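Local coordinates for activated BY transcription factor SSRB (Salmonella enterica, PDB 2WNW), which is a family 30 glycosyl hydrolase that joins a TIM-barrel domain to a beta-sandwich domain, at residues Thr84-Pro89 against Met137-Ser142; Ile173-Leu178 against Pro223-Gln228; Ile186-Leu191 against Asp231-Tyr236; Glu212-Ala217 against Ile235-His240; Asn263-His268 against Lys288-Ser293. All coordinates share one frame; numbering follows the deposited sequence.

Contact 1 of 5, residues Thr84-Pro89 against Met137-Ser142; sequences TLARMP and MKLMAS
The hydroxyl oxygen S142 OG is held twice: by R87 NE at 3.0 Å, with the partner 23° out of the guanidinium plane, and by S192 OG on the next strand. R87 gets there by running straight out from the sheet, CG anti to the backbone N and the chain extended as far as NE. Its outer nitrogens go further, NH1 to E294 and NH2 to D239 in salt bridges, with N195 also on NH2, fixing the guanidinium. M140 lies alongside the R87 stem, also fully extended, its SD 4.2 Å from R87 CD. Further down this face K138 runs beside L85, touching L85 CD2 with CB and CD before its NZ reaches E234 and D46. On the other face M137 bends back at chi3 (69°) to set CE 3.6 Å from A86 CB, which also meets L139 CD2. M88 crosses L139 and reaches Y177 of helix 167-183. The strands pair in parallel; the A86 N to K138 O bond is weak, and a water donates to both A86 O and K138 O. R87 and K138 bring charge to the inner face, among L85 and M140, while M88, L139 and A141 pack outward: these are two neighbouring strands of a TIM barrel.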
# COMPACT_ATOMS: atom_id res chain seq x y z
N THR A 84 1.23 24.27 11.03
CA THR A 84 -0.12 24.42 11.53
C THR A 84 -0.45 23.52 12.72
O THR A 84 -1.54 23.61 13.29
CB THR A 84 -1.14 24.17 10.40
OG1 THR A 84 -0.88 22.89 9.81
CG2 THR A 84 -1.01 25.25 9.34
N LEU A 85 0.48 22.64 13.06
CA LEU A 85 0.30 21.73 14.19
C LEU A 85 1.53 21.77 15.09
O LEU A 85 2.59 22.24 14.68
CB LEU A 85 0.13 20.28 13.72
CG LEU A 85 -1.04 19.86 12.83
CD1 LEU A 85 -0.94 18.36 12.55
CD2 LEU A 85 -2.36 20.18 13.51
N ALA A 86 1.38 21.26 16.30
CA ALA A 86 2.50 21.20 17.24
C ALA A 86 2.15 20.27 18.39
O ALA A 86 0.97 20.03 18.68
CB ALA A 86 2.83 22.59 17.77
N ARG A 87 3.17 19.73 19.02
CA ARG A 87 2.99 18.85 20.18
C ARG A 87 3.95 19.37 21.23
O ARG A 87 5.04 19.85 20.91
CB ARG A 87 3.31 17.40 19.81
CG ARG A 87 3.16 16.39 20.96
CD ARG A 87 2.89 14.99 20.41
NE ARG A 87 2.85 13.94 21.44
CZ ARG A 87 3.88 13.17 21.78
NH1 ARG A 87 5.06 13.33 21.19
NH2 ARG A 87 3.73 12.22 22.69
N MET A 88 3.54 19.30 22.49
CA MET A 88 4.37 19.76 23.59
C MET A 88 4.13 18.87 24.80
O MET A 88 3.08 18.25 24.93
CB MET A 88 4.05 21.23 23.91
CG MET A 88 2.57 21.52 24.09
SD MET A 88 2.25 23.27 23.89
CE MET A 88 0.50 23.36 24.29
N PRO A 89 5.11 18.80 25.71
CA PRO A 89 5.00 17.97 26.90
C PRO A 89 4.35 18.60 28.12
O PRO A 89 4.53 19.79 28.40
CB PRO A 89 6.45 17.60 27.18
CG PRO A 89 7.16 18.88 26.85
CD PRO A 89 6.49 19.30 25.55
N MET A 137 -2.58 27.95 15.02
CA MET A 137 -1.95 26.64 15.15
C MET A 137 -2.79 25.75 16.06
O MET A 137 -3.34 26.22 17.05
CB MET A 137 -0.56 26.77 15.78
CG MET A 137 0.50 27.43 14.94
SD MET A 137 2.07 27.34 15.82
CE MET A 137 2.38 25.56 15.72
N LYS A 138 -2.87 24.47 15.72
CA LYS A 138 -3.61 23.51 16.53
C LYS A 138 -2.55 22.84 17.41
O LYS A 138 -1.67 22.13 16.91
CB LYS A 138 -4.29 22.48 15.64
CG LYS A 138 -5.06 21.41 16.40
CD LYS A 138 -5.59 20.33 15.46
CE LYS A 138 -6.30 19.23 16.24
NZ LYS A 138 -6.75 18.11 15.37
N LEU A 139 -2.63 23.07 18.72
CA LEU A 139 -1.65 22.52 19.65
C LEU A 139 -2.11 21.28 20.41
O LEU A 139 -3.25 21.19 20.88
CB LEU A 139 -1.23 23.61 20.65
CG LEU A 139 -0.82 24.95 20.03
CD1 LEU A 139 -0.53 25.96 21.14
CD2 LEU A 139 0.41 24.76 19.15
N MET A 140 -1.19 20.32 20.53
CA MET A 140 -1.45 19.07 21.23
C MET A 140 -0.49 18.93 22.40
O MET A 140 0.70 19.22 22.28
CB MET A 140 -1.26 17.90 20.26
CG MET A 140 -1.47 16.52 20.88
SD MET A 140 -1.23 15.24 19.64
CE MET A 140 -1.51 13.75 20.59
N ALA A 141 -1.00 18.48 23.54
CA ALA A 141 -0.16 18.30 24.73
C ALA A 141 -0.22 16.84 25.16
O ALA A 141 -1.29 16.23 25.14
CB ALA A 141 -0.64 19.21 25.86
N SER A 142 0.94 16.29 25.52
CA SER A 142 1.06 14.90 25.95
C SER A 142 2.00 14.79 27.14
O SER A 142 3.02 15.47 27.19
CB SER A 142 1.62 14.03 24.82
OG SER A 142 0.86 14.11 23.64
O HOH W 1 -1.33 19.29 17.01

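Contact 2 of 5, residues Ile173-Leu178 against Pro223-Gln228; sequences IIINYL and PRLARQ
From its CB, which points at the neighbouring helix, I175 sends out two branches, one to R224 and L225, the other to Q228. CG1, anti to the carbonyl carbon, comes up to R224 CB at 3.9 Å. With chi2 at -64° the chain then folds over, and CD1 rests 3.8 Å from L225 CD2 while staying against R224 CB. CG2 meets the stem of Q228, where CG is 3.8 Å away; Q228 is bent at chi2, so its OE1 also lies against this methyl. Helices 167-183 and 210-227 are successive members of the outer helical layer of the TIM barrel, flanking strand 190-192 in the chain. Here their short segments run roughly parallel at 35°, and with axes 10.6 Å apart the side chains, rather than the backbones, fill the gap. One turn below I175, L178 crosses L225 at about a right angle, CD1 to CD2 at 3.7 Å, so L225 CD2 is touched by two methyls, I175 CD1 and L178 CD1. L178 also faces V188 and M233 toward the sheet. R224 lends only its CB to I175; the extended chain leads away, and NE makes a salt bridge with D172 of helix 167-183.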
# COMPACT_ATOMS: atom_id res chain seq x y z
N ILE A 173 -4.36 18.00 37.62
CA ILE A 173 -3.14 18.72 37.29
C ILE A 173 -3.15 19.09 35.81
O ILE A 173 -2.78 20.20 35.43
CB ILE A 173 -1.88 17.89 37.58
CG1 ILE A 173 -1.71 17.73 39.09
CG2 ILE A 173 -0.65 18.56 36.96
CD1 ILE A 173 -0.49 16.94 39.48
N ILE A 174 -3.58 18.14 34.97
CA ILE A 174 -3.63 18.38 33.53
C ILE A 174 -4.60 19.52 33.22
O ILE A 174 -4.34 20.34 32.34
CB ILE A 174 -4.06 17.10 32.76
CG1 ILE A 174 -2.95 16.05 32.88
CG2 ILE A 174 -4.32 17.42 31.30
CD1 ILE A 174 -3.31 14.69 32.30
N ILE A 175 -5.71 19.59 33.95
CA ILE A 175 -6.65 20.68 33.73
C ILE A 175 -5.98 22.01 34.10
O ILE A 175 -6.10 23.00 33.37
CB ILE A 175 -7.93 20.51 34.58
CG1 ILE A 175 -8.71 19.27 34.11
CG2 ILE A 175 -8.81 21.75 34.47
CD1 ILE A 175 -9.24 19.38 32.68
N ASN A 176 -5.25 22.04 35.21
CA ASN A 176 -4.58 23.27 35.61
C ASN A 176 -3.50 23.66 34.61
O ASN A 176 -3.22 24.84 34.41
CB ASN A 176 -4.00 23.15 37.02
CG ASN A 176 -5.02 23.49 38.09
OD1 ASN A 176 -5.62 22.60 38.69
ND2 ASN A 176 -5.23 24.78 38.31
N TYR A 177 -2.89 22.66 33.98
CA TYR A 177 -1.89 22.89 32.96
C TYR A 177 -2.59 23.66 31.83
O TYR A 177 -2.10 24.67 31.34
CB TYR A 177 -1.36 21.55 32.43
CG TYR A 177 -0.67 21.63 31.08
CD1 TYR A 177 0.69 21.94 30.99
CD2 TYR A 177 -1.37 21.39 29.90
CE1 TYR A 177 1.33 22.00 29.75
CE2 TYR A 177 -0.74 21.45 28.66
CZ TYR A 177 0.60 21.76 28.59
OH TYR A 177 1.23 21.81 27.37
N LEU A 178 -3.77 23.16 31.44
CA LEU A 178 -4.55 23.80 30.38
C LEU A 178 -4.97 25.22 30.75
O LEU A 178 -4.91 26.12 29.91
CB LEU A 178 -5.78 22.95 30.05
CG LEU A 178 -5.53 21.59 29.40
CD1 LEU A 178 -6.85 20.83 29.26
CD2 LEU A 178 -4.88 21.77 28.03
N PRO A 223 -15.00 14.16 31.80
CA PRO A 223 -15.88 14.89 32.72
C PRO A 223 -15.31 16.24 33.16
O PRO A 223 -16.03 17.24 33.26
CB PRO A 223 -16.03 13.93 33.90
CG PRO A 223 -15.88 12.59 33.25
CD PRO A 223 -14.72 12.82 32.32
N ARG A 224 -14.01 16.28 33.43
CA ARG A 224 -13.37 17.51 33.86
C ARG A 224 -13.29 18.53 32.74
O ARG A 224 -13.57 19.71 32.94
CB ARG A 224 -11.97 17.21 34.42
CG ARG A 224 -12.02 16.44 35.73
CD ARG A 224 -10.65 16.04 36.26
NE ARG A 224 -10.75 15.44 37.59
CZ ARG A 224 -11.31 14.26 37.85
NH1 ARG A 224 -11.82 13.52 36.87
NH2 ARG A 224 -11.39 13.83 39.10
N LEU A 225 -12.92 18.07 31.54
CA LEU A 225 -12.84 18.97 30.40
C LEU A 225 -14.21 19.59 30.15
O LEU A 225 -14.33 20.79 29.89
CB LEU A 225 -12.39 18.20 29.15
CG LEU A 225 -10.93 17.74 29.17
CD1 LEU A 225 -10.70 16.70 28.07
CD2 LEU A 225 -10.01 18.94 28.99
N ALA A 226 -15.25 18.77 30.24
CA ALA A 226 -16.61 19.24 30.03
C ALA A 226 -16.98 20.33 31.04
O ALA A 226 -17.53 21.37 30.67
CB ALA A 226 -17.59 18.07 30.13
N ARG A 227 -16.67 20.09 32.31
CA ARG A 227 -16.98 21.07 33.35
C ARG A 227 -16.27 22.40 33.13
O ARG A 227 -16.75 23.44 33.59
CB ARG A 227 -16.63 20.51 34.74
CG ARG A 227 -17.53 19.36 35.20
CD ARG A 227 -17.43 19.14 36.70
NE ARG A 227 -16.16 18.55 37.10
CZ ARG A 227 -15.91 17.25 37.07
NH1 ARG A 227 -16.84 16.40 36.65
NH2 ARG A 227 -14.73 16.79 37.46
N GLN A 228 -15.14 22.37 32.43
CA GLN A 228 -14.38 23.58 32.15
C GLN A 228 -14.83 24.19 30.83
O GLN A 228 -14.34 25.24 30.42
CB GLN A 228 -12.88 23.27 32.07
CG GLN A 228 -12.30 22.72 33.36
CD GLN A 228 -12.22 23.75 34.46
OE1 GLN A 228 -12.06 23.41 35.63
NE2 GLN A 228 -12.31 25.03 34.10

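Contact 3 of 5, residues Ile186-Leu191 against Asp231-Tyr236; sequences INVQAL and DEMEIY
Two neighbouring parallel strands of the TIM barrel come together here at 39°, pairing A190 with E234 and L191 with I235. L191 is gripped through both backbone polar atoms: its N gives to E234 O, and its O takes the bond from Y236 N at 2.8 Å, both in the plane of the carbonyl concerned. Q189 O accepts from E234 N and, as the strands diverge toward their beginning, from a water that also donates to E232 O. M233 packs along the chain from V188 to L191. Its CG is anti to the backbone N and the chain curls at chi2 and chi3 (71° and 81°), which lays SD against the Q189-A190 peptide, 3.4 Å from A190 N. CE continues to V188 O at 3.6 Å, while L191 crosses M233 at about a right angle, CG to SD 3.9 Å. L178 of helix 167-183 covers M233 from outside. On the face turned into the barrel, the small A190 packs its CB 4.0 Å from Y236 CE2, at the ring edge. E234 rises beside it, its carboxylate in salt bridges with K138 and K289. Y236 OH donates to E234 OE1 at 2.7 Å, coming from above the carboxylate plane.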
# COMPACT_ATOMS: atom_id res chain seq x y z
N ILE A 186 -2.33 30.68 25.27
CA ILE A 186 -2.05 29.44 24.55
C ILE A 186 -3.19 28.44 24.71
O ILE A 186 -3.41 27.90 25.80
CB ILE A 186 -0.74 28.79 25.04
CG1 ILE A 186 0.40 29.81 24.97
CG2 ILE A 186 -0.40 27.57 24.19
CD1 ILE A 186 1.69 29.35 25.63
N ASN A 187 -3.92 28.22 23.63
CA ASN A 187 -5.05 27.29 23.65
C ASN A 187 -4.64 25.93 23.10
O ASN A 187 -3.99 25.84 22.06
CB ASN A 187 -6.22 27.84 22.84
CG ASN A 187 -6.71 29.17 23.38
OD1 ASN A 187 -7.06 29.29 24.56
ND2 ASN A 187 -6.74 30.19 22.52
N VAL A 188 -5.01 24.88 23.81
CA VAL A 188 -4.70 23.52 23.41
C VAL A 188 -5.96 22.89 22.83
O VAL A 188 -7.05 23.07 23.38
CB VAL A 188 -4.20 22.70 24.63
CG1 VAL A 188 -3.93 21.25 24.23
CG2 VAL A 188 -2.94 23.34 25.19
N GLN A 189 -5.82 22.18 21.72
CA GLN A 189 -6.98 21.55 21.10
C GLN A 189 -6.93 20.03 21.11
O GLN A 189 -7.90 19.38 20.75
CB GLN A 189 -7.12 22.04 19.65
CG GLN A 189 -7.24 23.54 19.51
CD GLN A 189 -7.50 23.97 18.08
OE1 GLN A 189 -7.23 25.10 17.70
NE2 GLN A 189 -8.04 23.05 17.28
N ALA A 190 -5.80 19.47 21.53
CA ALA A 190 -5.68 18.02 21.57
C ALA A 190 -4.77 17.54 22.69
O ALA A 190 -3.85 18.25 23.12
CB ALA A 190 -5.16 17.50 20.23
N LEU A 191 -5.03 16.32 23.15
CA LEU A 191 -4.25 15.69 24.21
C LEU A 191 -4.07 14.22 23.89
O LEU A 191 -4.82 13.65 23.10
CB LEU A 191 -5.00 15.75 25.54
CG LEU A 191 -5.40 17.08 26.18
CD1 LEU A 191 -6.40 16.82 27.30
CD2 LEU A 191 -4.16 17.78 26.70
N ASP A 231 -15.19 21.02 25.99
CA ASP A 231 -15.82 19.87 25.34
C ASP A 231 -15.21 19.45 24.01
O ASP A 231 -15.08 18.26 23.73
CB ASP A 231 -17.31 20.17 25.12
CG ASP A 231 -18.02 20.53 26.41
OD1 ASP A 231 -18.62 19.62 27.03
OD2 ASP A 231 -17.98 21.71 26.80
N GLU A 232 -14.85 20.43 23.19
CA GLU A 232 -14.29 20.16 21.86
C GLU A 232 -12.87 19.62 21.82
O GLU A 232 -12.33 19.38 20.74
CB GLU A 232 -14.40 21.43 21.01
CG GLU A 232 -15.83 21.89 20.82
CD GLU A 232 -15.94 23.15 19.98
OE1 GLU A 232 -17.08 23.60 19.72
OE2 GLU A 232 -14.89 23.70 19.59
N MET A 233 -12.26 19.44 22.99
CA MET A 233 -10.90 18.91 23.07
C MET A 233 -10.83 17.52 22.43
O MET A 233 -11.70 16.69 22.65
CB MET A 233 -10.49 18.80 24.54
CG MET A 233 -9.08 18.26 24.77
SD MET A 233 -7.84 19.46 24.29
CE MET A 233 -7.81 20.53 25.75
N GLU A 234 -9.79 17.28 21.64
CA GLU A 234 -9.63 15.96 21.03
C GLU A 234 -8.72 15.15 21.95
O GLU A 234 -7.79 15.70 22.53
CB GLU A 234 -8.97 16.03 19.65
CG GLU A 234 -9.73 16.81 18.58
CD GLU A 234 -9.14 16.60 17.19
OE1 GLU A 234 -7.94 16.25 17.10
OE2 GLU A 234 -9.87 16.79 16.20
N ILE A 235 -9.01 13.86 22.09
CA ILE A 235 -8.17 13.00 22.92
C ILE A 235 -7.71 11.81 22.08
O ILE A 235 -8.51 11.13 21.44
CB ILE A 235 -8.93 12.47 24.16
CG1 ILE A 235 -9.30 13.64 25.08
CG2 ILE A 235 -8.04 11.47 24.91
CD1 ILE A 235 -10.05 13.21 26.34
N TYR A 236 -6.40 11.58 22.09
CA TYR A 236 -5.79 10.48 21.35
C TYR A 236 -5.20 9.46 22.31
O TYR A 236 -4.77 9.82 23.41
CB TYR A 236 -4.67 10.99 20.43
CG TYR A 236 -5.15 11.84 19.28
CD1 TYR A 236 -5.35 11.27 18.02
CD2 TYR A 236 -5.42 13.19 19.45
CE1 TYR A 236 -5.83 12.04 16.95
CE2 TYR A 236 -5.89 13.97 18.39
CZ TYR A 236 -6.10 13.39 17.15
OH TYR A 236 -6.58 14.16 16.12
O HOH W 2 -10.21 20.28 19.57

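Contact 4 of 5, residues Glu212-Ala217 against Ile235-His240; sequences EETAFA and IYIWDH
E213 lays its carboxylate over I237, with OE1 3.3 Å from I237 CB and CD nearly as close. CG is anti to the backbone N (chi1 180°) and the chain is extended, so the acid group spans the gap from helix to strand. OE2 then takes the W238 backbone N-H at 2.8 Å through its syn lone pair, while OE1 is bonded to W248 NE1. The buried carboxylate has a donor on each oxygen, which would help it stay ionised. W238 has a backbone phi of 76°, outside the beta region, where the chain begins to leave its straight course. W238 CB points away from the helix, and the ring has H240 over one face, with H240 CB 3.4 Å above its centre. I237 has CG1 in the crowded position between N and the carbonyl carbon, and its CD1 comes 4.2 Å from T214 CG2. One helical turn on from E213, A217 CB meets I235 CG2 at 3.9 Å. The segments 212-217 and 235-239 run at 166°, nearly antiparallel, their axes 9.2 Å apart. Helix 210-227 and strand 234-239 make the second half of the beta-alpha-beta crossover from strand 190-192, the helix outside the TIM barrel.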
# COMPACT_ATOMS: atom_id res chain seq x y z
N GLU A 212 -6.63 0.93 31.43
CA GLU A 212 -6.28 2.08 32.27
C GLU A 212 -6.19 3.38 31.49
O GLU A 212 -6.67 4.42 31.94
CB GLU A 212 -4.95 1.81 32.98
CG GLU A 212 -5.06 0.78 34.09
CD GLU A 212 -3.72 0.20 34.49
OE1 GLU A 212 -3.69 -0.58 35.46
OE2 GLU A 212 -2.71 0.51 33.82
N GLU A 213 -5.56 3.33 30.32
CA GLU A 213 -5.41 4.51 29.50
C GLU A 213 -6.77 5.05 29.07
O GLU A 213 -7.04 6.25 29.20
CB GLU A 213 -4.57 4.20 28.26
CG GLU A 213 -4.36 5.39 27.33
CD GLU A 213 -3.99 4.97 25.92
OE1 GLU A 213 -4.59 3.99 25.42
OE2 GLU A 213 -3.12 5.62 25.31
N THR A 214 -7.63 4.17 28.56
CA THR A 214 -8.94 4.61 28.11
C THR A 214 -9.81 5.07 29.28
O THR A 214 -10.59 6.00 29.13
CB THR A 214 -9.67 3.50 27.31
OG1 THR A 214 -9.75 2.30 28.09
CG2 THR A 214 -8.92 3.21 26.01
N ALA A 215 -9.68 4.42 30.43
CA ALA A 215 -10.48 4.83 31.59
C ALA A 215 -10.07 6.24 32.00
O ALA A 215 -10.91 7.07 32.37
CB ALA A 215 -10.27 3.86 32.75
N PHE A 216 -8.77 6.53 31.94
CA PHE A 216 -8.29 7.85 32.31
C PHE A 216 -8.85 8.91 31.37
O PHE A 216 -9.24 9.99 31.80
CB PHE A 216 -6.76 7.91 32.28
CG PHE A 216 -6.19 9.18 32.85
CD1 PHE A 216 -6.16 9.39 34.22
CD2 PHE A 216 -5.74 10.19 32.01
CE1 PHE A 216 -5.68 10.59 34.75
CE2 PHE A 216 -5.26 11.39 32.52
CZ PHE A 216 -5.23 11.59 33.90
N ALA A 217 -8.89 8.58 30.08
CA ALA A 217 -9.41 9.52 29.09
C ALA A 217 -10.91 9.76 29.23
O ALA A 217 -11.37 10.90 29.28
CB ALA A 217 -9.10 9.01 27.68
N ILE A 235 -9.01 13.86 22.09
CA ILE A 235 -8.17 13.00 22.92
C ILE A 235 -7.71 11.81 22.08
O ILE A 235 -8.51 11.13 21.44
CB ILE A 235 -8.93 12.47 24.16
CG1 ILE A 235 -9.30 13.64 25.08
CG2 ILE A 235 -8.04 11.47 24.91
CD1 ILE A 235 -10.05 13.21 26.34
N TYR A 236 -6.40 11.58 22.09
CA TYR A 236 -5.79 10.48 21.35
C TYR A 236 -5.20 9.46 22.31
O TYR A 236 -4.77 9.82 23.41
CB TYR A 236 -4.67 10.99 20.43
CG TYR A 236 -5.15 11.84 19.28
CD1 TYR A 236 -5.35 11.27 18.02
CD2 TYR A 236 -5.42 13.19 19.45
CE1 TYR A 236 -5.83 12.04 16.95
CE2 TYR A 236 -5.89 13.97 18.39
CZ TYR A 236 -6.10 13.39 17.15
OH TYR A 236 -6.58 14.16 16.12
N ILE A 237 -5.20 8.19 21.91
CA ILE A 237 -4.62 7.13 22.72
C ILE A 237 -3.51 6.45 21.91
O ILE A 237 -3.26 6.81 20.76
CB ILE A 237 -5.68 6.08 23.14
CG1 ILE A 237 -6.39 5.50 21.92
CG2 ILE A 237 -6.70 6.73 24.09
CD1 ILE A 237 -7.34 4.36 22.26
N TRP A 238 -2.85 5.48 22.54
CA TRP A 238 -1.72 4.72 21.98
C TRP A 238 -0.47 5.60 22.03
O TRP A 238 0.35 5.44 22.92
CB TRP A 238 -1.98 4.25 20.53
CG TRP A 238 -0.86 3.38 19.97
CD1 TRP A 238 -0.22 3.53 18.78
CD2 TRP A 238 -0.27 2.22 20.59
NE1 TRP A 238 0.73 2.55 18.61
CE2 TRP A 238 0.72 1.73 19.71
CE3 TRP A 238 -0.48 1.54 21.81
CZ2 TRP A 238 1.50 0.60 20.00
CZ3 TRP A 238 0.30 0.42 22.09
CH2 TRP A 238 1.28 -0.04 21.19
N ASP A 239 -0.34 6.52 21.08
CA ASP A 239 0.81 7.43 21.04
C ASP A 239 2.11 6.63 21.13
O ASP A 239 3.00 6.94 21.92
CB ASP A 239 0.72 8.42 22.22
CG ASP A 239 1.41 9.75 21.94
OD1 ASP A 239 1.99 9.92 20.86
OD2 ASP A 239 1.36 10.64 22.82
N HIS A 240 2.19 5.58 20.32
CA HIS A 240 3.36 4.71 20.30
C HIS A 240 3.60 4.23 18.87
O HIS A 240 2.94 4.71 17.93
CB HIS A 240 3.13 3.54 21.27
CG HIS A 240 4.37 2.78 21.62
ND1 HIS A 240 5.57 3.39 21.88
CD2 HIS A 240 4.57 1.45 21.80
CE1 HIS A 240 6.47 2.47 22.21
NE2 HIS A 240 5.89 1.29 22.17

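Contact 5 of 5, residues Asn263-His268 against Lys288-Ser293; sequences NGLAFH and KKLLFS
Strand 264-268, helix 275-284 and strand 289-294 form one beta-alpha-beta unit of the TIM barrel, and this contact pairs its two strands in parallel. Five backbone bonds hold it, from K289 N to N263 O through to S293 N to F267 O. G264 has a phi of 166°, at which a CB would collide with K289 O and with the carbonyl of N263; its CA lies 3.1 Å from K289 O. On the outer face F267 does most of the work. Its CG stands in the crowded position between N and the carbonyl carbon (chi1 55°), which folds the ring back over the neighbouring strand: F292 CA sits 4.0 Å from the ring centroid in a CH-pi contact, and L291 O lies over the same face. F292 crosses F267 at about a right angle, with F267 CE2 to F292 CB at 3.8 Å. L265 and L290 lie side by side, L290 against helix 275-284 and L265 against F253. Inside the barrel, A266 CB touches S293 OG at 3.5 Å. That hydroxyl lies in the plane of the H268 ring, 3.2 Å from H268 CD2. S293 OG and H268 NE2 both hydrogen-bond D239 OD1, and a glycerol is bound about 4 Å from H268. With R87 also paired to D239, the aspartate is probably ionised; it would tend to stabilise a protonated H268, whereas the nearby R87 would oppose that.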
# COMPACT_ATOMS: atom_id res chain seq x y z
N ASN A 263 -11.15 10.43 20.25
CA ASN A 263 -11.12 10.88 18.85
C ASN A 263 -10.26 10.06 17.89
O ASN A 263 -10.48 10.09 16.68
CB ASN A 263 -10.67 12.34 18.78
CG ASN A 263 -11.52 13.26 19.64
OD1 ASN A 263 -11.43 13.26 20.86
ND2 ASN A 263 -12.36 14.06 18.98
N GLY A 264 -9.28 9.34 18.42
CA GLY A 264 -8.45 8.55 17.53
C GLY A 264 -7.18 8.06 18.19
O GLY A 264 -7.07 8.03 19.41
N LEU A 265 -6.21 7.65 17.37
CA LEU A 265 -4.95 7.16 17.90
C LEU A 265 -3.80 7.93 17.31
O LEU A 265 -3.83 8.34 16.15
CB LEU A 265 -4.76 5.68 17.58
CG LEU A 265 -5.78 4.66 18.13
CD1 LEU A 265 -6.97 4.58 17.19
CD2 LEU A 265 -5.11 3.30 18.24
N ALA A 266 -2.78 8.15 18.13
CA ALA A 266 -1.58 8.85 17.69
C ALA A 266 -0.53 7.75 17.55
O ALA A 266 -0.60 6.74 18.23
CB ALA A 266 -1.14 9.87 18.72
N PHE A 267 0.44 7.93 16.65
CA PHE A 267 1.47 6.92 16.49
C PHE A 267 2.82 7.50 16.10
O PHE A 267 2.91 8.63 15.62
CB PHE A 267 1.05 5.85 15.47
CG PHE A 267 0.66 6.41 14.13
CD1 PHE A 267 -0.67 6.66 13.83
CD2 PHE A 267 1.63 6.68 13.17
CE1 PHE A 267 -1.04 7.18 12.58
CE2 PHE A 267 1.28 7.20 11.92
CZ PHE A 267 -0.06 7.45 11.63
N HIS A 268 3.87 6.72 16.34
CA HIS A 268 5.24 7.11 16.05
C HIS A 268 5.81 6.16 14.99
O HIS A 268 5.13 5.22 14.57
CB HIS A 268 6.08 7.04 17.33
CG HIS A 268 5.51 7.82 18.48
ND1 HIS A 268 6.02 7.73 19.76
CD2 HIS A 268 4.48 8.69 18.54
CE1 HIS A 268 5.32 8.52 20.56
NE2 HIS A 268 4.38 9.11 19.85
N LYS A 288 -12.64 8.06 12.95
CA LYS A 288 -11.60 8.36 13.94
C LYS A 288 -10.36 8.89 13.23
O LYS A 288 -10.20 8.69 12.03
CB LYS A 288 -11.25 7.12 14.75
CG LYS A 288 -12.39 6.61 15.61
CD LYS A 288 -12.91 7.70 16.54
CE LYS A 288 -14.07 7.22 17.38
NZ LYS A 288 -14.65 8.34 18.18
N LYS A 289 -9.50 9.59 13.97
CA LYS A 289 -8.29 10.14 13.37
C LYS A 289 -7.06 9.31 13.71
O LYS A 289 -6.91 8.83 14.83
CB LYS A 289 -8.10 11.59 13.84
CG LYS A 289 -9.20 12.52 13.37
CD LYS A 289 -8.92 13.97 13.73
CE LYS A 289 -9.99 14.89 13.17
NZ LYS A 289 -9.69 16.33 13.46
N LEU A 290 -6.19 9.15 12.71
CA LEU A 290 -4.95 8.39 12.87
C LEU A 290 -3.82 9.38 12.65
O LEU A 290 -3.36 9.59 11.54
CB LEU A 290 -4.90 7.26 11.84
CG LEU A 290 -6.10 6.31 11.91
CD1 LEU A 290 -6.01 5.28 10.78
CD2 LEU A 290 -6.14 5.61 13.26
N LEU A 291 -3.38 9.99 13.75
CA LEU A 291 -2.36 11.02 13.73
C LEU A 291 -0.92 10.58 13.96
O LEU A 291 -0.63 9.84 14.90
CB LEU A 291 -2.73 12.07 14.78
CG LEU A 291 -1.76 13.20 15.12
CD1 LEU A 291 -1.67 14.17 13.95
CD2 LEU A 291 -2.25 13.92 16.37
N PHE A 292 -0.01 11.02 13.09
CA PHE A 292 1.40 10.72 13.28
C PHE A 292 1.84 11.81 14.25
O PHE A 292 1.88 12.99 13.89
CB PHE A 292 2.20 10.85 11.98
CG PHE A 292 3.68 10.72 12.18
CD1 PHE A 292 4.25 9.48 12.43
CD2 PHE A 292 4.50 11.85 12.20
CE1 PHE A 292 5.62 9.36 12.70
CE2 PHE A 292 5.86 11.74 12.48
CZ PHE A 292 6.42 10.48 12.73
N SER A 293 2.17 11.43 15.47
CA SER A 293 2.53 12.41 16.49
C SER A 293 3.99 12.63 16.84
O SER A 293 4.32 13.60 17.51
CB SER A 293 1.77 12.10 17.78
OG SER A 293 2.16 10.83 18.27

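Contacts 1, 3 and 5 pair neighbouring strands of one barrel and rest on backbone hydrogen bonds; contact 4 packs a helix on the sheet through apolar groups and one buried carboxylate, and contact 2, farthest out, joins two helices by methyls and side-chain stems. All are buried except contact 3, which is partly open where its strands begin. Contacts 2 and 4 share helix 210-227; contacts 3 and 4 share strand 234-239. Inside the barrel two polar clusters bridge the contacts: K138, E234 and K289 link 1, 3 and 5 near the strand starts, while R87, D239, H268 and S293 link 1, 4 and 5 near the strand ends.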